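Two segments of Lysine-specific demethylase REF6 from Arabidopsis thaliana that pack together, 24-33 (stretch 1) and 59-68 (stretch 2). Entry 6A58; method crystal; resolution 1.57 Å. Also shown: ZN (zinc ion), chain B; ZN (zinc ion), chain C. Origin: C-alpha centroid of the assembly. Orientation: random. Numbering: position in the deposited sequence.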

# COMPACT_ATOMS: atom_id res chain seq x y z
N GLN A 24 -21.28 -4.11 10.41
CA GLN A 24 -20.22 -4.67 9.55
C GLN A 24 -20.73 -4.88 8.12
O GLN A 24 -21.90 -5.23 7.91
CB GLN A 24 -19.69 -5.98 10.14
CG GLN A 24 -18.93 -5.84 11.46
CD GLN A 24 -19.81 -5.68 12.70
OE1 GLN A 24 -21.01 -5.97 12.68
NE2 GLN A 24 -19.21 -5.23 13.80
N CYS A 25 -19.85 -4.67 7.14
CA CYS A 25 -20.16 -4.93 5.73
C CYS A 25 -20.04 -6.41 5.43
O CYS A 25 -19.05 -7.04 5.80
CB CYS A 25 -19.23 -4.14 4.81
SG CYS A 25 -19.63 -4.36 3.06
N ASN A 26 -21.05 -6.96 4.74
CA ASN A 26 -21.07 -8.39 4.40
C ASN A 26 -20.56 -8.72 2.99
O ASN A 26 -20.66 -9.87 2.56
CB ASN A 26 -22.48 -8.98 4.62
CG ASN A 26 -23.54 -8.39 3.70
OD1 ASN A 26 -23.29 -7.45 2.95
ND2 ASN A 26 -24.75 -8.94 3.80
N MET A 27 -20.02 -7.73 2.28
CA MET A 27 -19.44 -7.96 0.95
C MET A 27 -18.14 -8.74 1.08
O MET A 27 -17.37 -8.52 2.01
CB MET A 27 -19.19 -6.64 0.22
CG MET A 27 -20.46 -5.86 -0.11
SD MET A 27 -21.45 -6.67 -1.38
CE MET A 27 -20.46 -6.34 -2.84
N GLU A 28 -17.91 -9.67 0.15
CA GLU A 28 -16.76 -10.56 0.21
C GLU A 28 -15.45 -9.76 0.20
O GLU A 28 -15.25 -8.90 -0.66
CB GLU A 28 -16.77 -11.56 -0.96
CG GLU A 28 -15.83 -12.75 -0.79
CD GLU A 28 -16.23 -13.69 0.33
OE1 GLU A 28 -15.34 -14.15 1.08
OE2 GLU A 28 -17.44 -13.99 0.47
N GLY A 29 -14.59 -10.03 1.18
CA GLY A 29 -13.30 -9.36 1.30
C GLY A 29 -13.31 -8.03 2.03
O GLY A 29 -12.24 -7.51 2.34
N CYS A 30 -14.49 -7.47 2.31
CA CYS A 30 -14.57 -6.16 2.96
C CYS A 30 -14.41 -6.29 4.47
O CYS A 30 -14.98 -7.19 5.08
CB CYS A 30 -15.90 -5.47 2.65
SG CYS A 30 -15.89 -3.71 3.10
N THR A 31 -13.63 -5.38 5.06
CA THR A 31 -13.39 -5.38 6.50
C THR A 31 -13.88 -4.09 7.16
O THR A 31 -13.53 -3.81 8.30
CB THR A 31 -11.89 -5.59 6.82
OG1 THR A 31 -11.14 -4.49 6.29
CG2 THR A 31 -11.38 -6.89 6.21
N MET A 32 -14.72 -3.33 6.46
CA MET A 32 -15.21 -2.05 6.96
C MET A 32 -16.43 -2.20 7.85
O MET A 32 -17.21 -3.15 7.71
CB MET A 32 -15.52 -1.10 5.81
CG MET A 32 -14.29 -0.70 5.01
SD MET A 32 -14.70 0.52 3.76
CE MET A 32 -13.13 0.66 2.91
N SER A 33 -16.59 -1.26 8.78
CA SER A 33 -17.76 -1.19 9.65
C SER A 33 -18.16 0.26 9.88
O SER A 33 -17.37 1.18 9.63
CB SER A 33 -17.50 -1.89 10.98
OG SER A 33 -16.54 -1.19 11.73
N SER A 59 -18.54 -0.33 -8.62
CA SER A 59 -18.40 -1.58 -7.88
C SER A 59 -17.78 -1.34 -6.52
O SER A 59 -17.23 -0.28 -6.24
CB SER A 59 -17.55 -2.58 -8.66
OG SER A 59 -16.16 -2.31 -8.50
N HIS A 60 -17.86 -2.37 -5.70
CA HIS A 60 -17.31 -2.34 -4.36
C HIS A 60 -15.78 -2.32 -4.35
O HIS A 60 -15.17 -1.72 -3.47
CB HIS A 60 -17.85 -3.52 -3.57
CG HIS A 60 -17.71 -3.36 -2.10
ND1 HIS A 60 -16.57 -3.73 -1.43
CD2 HIS A 60 -18.55 -2.85 -1.17
CE1 HIS A 60 -16.71 -3.46 -0.15
NE2 HIS A 60 -17.91 -2.94 0.04
N LYS A 61 -15.15 -2.95 -5.35
CA LYS A 61 -13.69 -2.92 -5.49
C LYS A 61 -13.17 -1.50 -5.76
O LYS A 61 -12.17 -1.09 -5.16
CB LYS A 61 -13.23 -3.87 -6.61
CG LYS A 61 -11.74 -4.18 -6.57
CD LYS A 61 -11.33 -5.15 -7.66
CE LYS A 61 -11.25 -4.48 -9.03
NZ LYS A 61 -10.62 -5.36 -10.05
N TYR A 62 -13.84 -0.77 -6.65
CA TYR A 62 -13.51 0.64 -6.93
C TYR A 62 -13.63 1.53 -5.69
O TYR A 62 -12.79 2.41 -5.47
CB TYR A 62 -14.40 1.21 -8.04
CG TYR A 62 -14.05 0.76 -9.44
CD1 TYR A 62 -12.80 1.03 -10.00
CD2 TYR A 62 -14.98 0.09 -10.24
CE1 TYR A 62 -12.47 0.63 -11.28
CE2 TYR A 62 -14.67 -0.32 -11.53
CZ TYR A 62 -13.42 -0.05 -12.05
OH TYR A 62 -13.11 -0.45 -13.33
N LEU A 63 -14.68 1.30 -4.89
CA LEU A 63 -14.91 2.04 -3.65
C LEU A 63 -13.77 1.87 -2.65
O LEU A 63 -13.25 2.85 -2.11
CB LEU A 63 -16.22 1.59 -3.01
CG LEU A 63 -16.59 2.18 -1.64
CD1 LEU A 63 -16.97 3.64 -1.78
CD2 LEU A 63 -17.69 1.35 -0.99
N VAL A 64 -13.39 0.62 -2.40
CA VAL A 64 -12.37 0.28 -1.40
C VAL A 64 -11.00 0.85 -1.78
O VAL A 64 -10.29 1.40 -0.93
CB VAL A 64 -12.28 -1.25 -1.16
CG1 VAL A 64 -11.08 -1.64 -0.30
CG2 VAL A 64 -13.56 -1.76 -0.50
N GLN A 65 -10.64 0.74 -3.06
CA GLN A 65 -9.40 1.32 -3.58
C GLN A 65 -9.36 2.84 -3.42
O GLN A 65 -8.34 3.40 -3.02
CB GLN A 65 -9.20 0.95 -5.05
CG GLN A 65 -8.87 -0.52 -5.27
CD GLN A 65 -8.87 -0.93 -6.74
OE1 GLN A 65 -8.95 -0.08 -7.63
NE2 GLN A 65 -8.79 -2.23 -6.98
N HIS A 66 -10.49 3.50 -3.71
CA HIS A 66 -10.59 4.96 -3.58
C HIS A 66 -10.41 5.46 -2.14
O HIS A 66 -9.69 6.44 -1.92
CB HIS A 66 -11.94 5.46 -4.11
CG HIS A 66 -12.18 6.90 -3.82
ND1 HIS A 66 -11.52 7.92 -4.47
CD2 HIS A 66 -13.00 7.51 -2.92
CE1 HIS A 66 -11.92 9.08 -4.00
NE2 HIS A 66 -12.82 8.86 -3.06
N GLN A 67 -11.07 4.81 -1.18
CA GLN A 67 -11.00 5.20 0.24
C GLN A 67 -9.55 5.31 0.75
O GLN A 67 -9.25 6.19 1.55
CB GLN A 67 -11.82 4.22 1.10
CG GLN A 67 -11.69 4.39 2.62
CD GLN A 67 -10.57 3.55 3.23
OE1 GLN A 67 -10.41 2.37 2.90
NE2 GLN A 67 -9.80 4.16 4.12
N ARG A 68 -8.68 4.42 0.28
CA ARG A 68 -7.25 4.44 0.62
C ARG A 68 -6.54 5.75 0.26
O ARG A 68 -5.59 6.15 0.95
CB ARG A 68 -6.53 3.27 -0.06
ZN ZN B . -17.88 -3.14 2.22
ZN ZN C . -13.77 9.70 -1.21

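Stretch 1 folds back on itself through a type II turn from Met27 to Cys30, closed by Cys30 N to Met27 O (3.1 Å); Cys25 N to Met32 O (3.1 Å) joins the arms. Gly29 suits the turn because its phi is positive, 85°. Stretch 2 is helical from His60 onward, and Ser59 caps the helix by accepting a weak hydrogen bond at OG from Tyr62 N (3.3 Å).

No hydrogen bond crosses between the stretches; a zinc ion joins them instead. Cys25 SG (2.3 Å), Cys30 SG (2.2 Å) and His60 NE2 (2.2 Å) bind ZN of chain B, with one further ligand elsewhere in the structure. Thiolate sulfur and imidazole nitrogen are both good zinc donors. Backbone amides support the sulfurs: Met27 N donates to Cys25 SG (3.5 Å) and Met32 N to Cys30 SG (3.6 Å).

Coordination fixes the His60 ring, and Met27 covers one face, its CB 4.0 Å from the ring centroid in a CH-pi contact. Cys30 SG lies at the ring edge, 3.4 Å from His60 CE1. Farther along the helix, the long, flexible Met32 side chain brings its CE to 4.2 Å from Val64 CG2, an apolar contact, and to 3.2 Å from Gln67 OE1.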